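Structure-specific endonuclease subunit SLX4 (Thielavia terrestris, PDB 6SEI) probably serves as the regulatory subunit of the SLX1-SLX4 structure-specific endonuclease, which cuts branched DNA near junctions during repair and recombination. Local coordinates at residues B[38-41]-B[42-45]. Numbering follows the deposited sequence.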
loop_
_atom_site.group_PDB
_atom_site.type_symbol
_atom_site.label_atom_id
_atom_site.label_comp_id
_atom_site.label_asym_id
_atom_site.label_seq_id
_atom_site.Cartn_x
_atom_site.Cartn_y
_atom_site.Cartn_z
ATOM N N ASN B 38 28.821 -35.531 30.942
ATOM C CA ASN B 38 29.627 -35.582 29.723
ATOM C C ASN B 38 28.747 -36.022 28.558
ATOM O O ASN B 38 28.872 -37.146 28.055
ATOM C CB ASN B 38 30.821 -36.517 29.904
ATOM C CG ASN B 38 31.851 -36.358 28.814
ATOM O OD1 ASN B 38 32.437 -35.287 28.649
ATOM N ND2 ASN B 38 32.082 -37.427 28.060
ATOM N N PRO B 39 27.857 -35.147 28.092
ATOM C CA PRO B 39 26.937 -35.531 27.019
ATOM C C PRO B 39 27.641 -35.624 25.678
ATOM O O PRO B 39 28.659 -34.972 25.434
ATOM C CB PRO B 39 25.906 -34.399 27.022
ATOM C CG PRO B 39 26.682 -33.215 27.488
ATOM C CD PRO B 39 27.679 -33.738 28.492
ATOM N N SER B 40 27.080 -36.453 24.801
ATOM C CA SER B 40 27.557 -36.527 23.433
ATOM C C SER B 40 27.235 -35.229 22.699
ATOM O O SER B 40 26.445 -34.402 23.161
ATOM C CB SER B 40 26.926 -37.716 22.710
ATOM O OG SER B 40 25.577 -37.444 22.371
ATOM N N TRP B 41 27.860 -35.054 21.530
ATOM C CA TRP B 41 27.601 -33.857 20.736
ATOM C C TRP B 41 26.122 -33.733 20.401
ATOM O O TRP B 41 25.572 -32.625 20.395
ATOM C CB TRP B 41 28.443 -33.871 19.460
ATOM C CG TRP B 41 29.870 -33.481 19.686
ATOM C CD1 TRP B 41 30.972 -34.270 19.516
ATOM C CD2 TRP B 41 30.352 -32.206 20.132
ATOM N NE1 TRP B 41 32.111 -33.564 19.826
ATOM C CE2 TRP B 41 31.757 -32.296 20.208
ATOM C CE3 TRP B 41 29.734 -30.999 20.474
ATOM C CZ2 TRP B 41 32.550 -31.227 20.613
ATOM C CZ3 TRP B 41 30.522 -29.940 20.872
ATOM C CH2 TRP B 41 31.915 -30.060 20.939
ATOM N N HIS B 42 25.460 -34.860 20.132
ATOM C CA HIS B 42 24.026 -34.836 19.864
ATOM C C HIS B 42 23.249 -34.353 21.080
ATOM O O HIS B 42 22.310 -33.559 20.952
ATOM C CB HIS B 42 23.556 -36.228 19.440
ATOM C CG HIS B 42 22.119 -36.287 19.023
ATOM N ND1 HIS B 42 21.388 -37.455 19.045
ATOM C CD2 HIS B 42 21.279 -35.327 18.567
ATOM C CE1 HIS B 42 20.159 -37.212 18.625
ATOM N NE2 HIS B 42 20.067 -35.929 18.328
ATOM N N GLU B 43 23.632 -34.813 22.271
ATOM C CA GLU B 43 22.916 -34.408 23.475
ATOM C C GLU B 43 23.235 -32.969 23.858
ATOM O O GLU B 43 22.413 -32.302 24.498
ATOM C CB GLU B 43 23.239 -35.367 24.620
ATOM C CG GLU B 43 22.692 -36.768 24.394
ATOM C CD GLU B 43 23.290 -37.797 25.334
ATOM O OE1 GLU B 43 24.524 -37.784 25.518
ATOM O OE2 GLU B 43 22.524 -38.624 25.880
ATOM N N LYS B 44 24.413 -32.472 23.477
ATOM C CA LYS B 44 24.703 -31.057 23.681
ATOM C C LYS B 44 23.768 -30.188 22.848
ATOM O O LYS B 44 23.253 -29.172 23.331
ATOM C CB LYS B 44 26.166 -30.763 23.346
ATOM C CG LYS B 44 27.152 -31.325 24.360
ATOM C CD LYS B 44 28.581 -30.917 24.048
ATOM C CE LYS B 44 28.774 -29.418 24.208
ATOM N NZ LYS B 44 28.459 -28.971 25.590
ATOM N N MET B 45 23.518 -30.586 21.598
ATOM C CA MET B 45 22.620 -29.818 20.744
ATOM C C MET B 45 21.191 -29.860 21.265
ATOM O O MET B 45 20.509 -28.830 21.302
ATOM C CB MET B 45 22.689 -30.343 19.313
ATOM C CG MET B 45 24.081 -30.267 18.722
ATOM S SD MET B 45 24.270 -31.155 17.170
ATOM C CE MET B 45 26.053 -31.136 17.002
#
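S40 and E43 form a capping box at the start of helix 41-46, in the C-terminal, Slx4-endonuclease-family part of SLX4. The E43 carboxylate turns back to take the backbone N-H of S40, N to OE1 3.0 Å and nearly straight at 165°, on the OE1 lone pair directed away from OE2. In return, the E43 N-H donates to S40 OG over 3.3 Å. Serine suits the N-cap because its short hydroxyl, set by chi1 of 75° between its own N and carbonyl carbon, comes within bonding distance of this first-turn N-H. Glutamate suits the third helical position: CG lies beside its backbone N (chi1 -67°) and the chain then extends, carrying OE1 back past the cap. OE1 also accepts from A33 N, so two backbone N-H groups hold it. Ordinary helical bonds begin here, K44 N to S40 O (2.8 Å) and M45 N to W41 O (3.1 Å).

Around this polar core, the rigid P39 ring offers an apolar surface to the E43 and K44 methylenes, its CB 3.7 Å from E43 CB. Lysine's long aliphatic chain lies beside the W41 indole, K44 CD 3.8 Å from CE3, while NZ reaches a salt bridge with D49. W41 also meets W59 of helix 53-67, and another protein's chain packs on P39, H42, E43 and K44. Replacing E43 by alanine would probably leave the N-H groups of S40 and A33 without their shared acceptor and the loop before the helix freer to shift. Because the carboxylate sits at a helix N-terminus, the helix dipole should favour its negative charge; the box caps the helix and probably steadies the chain leading into it.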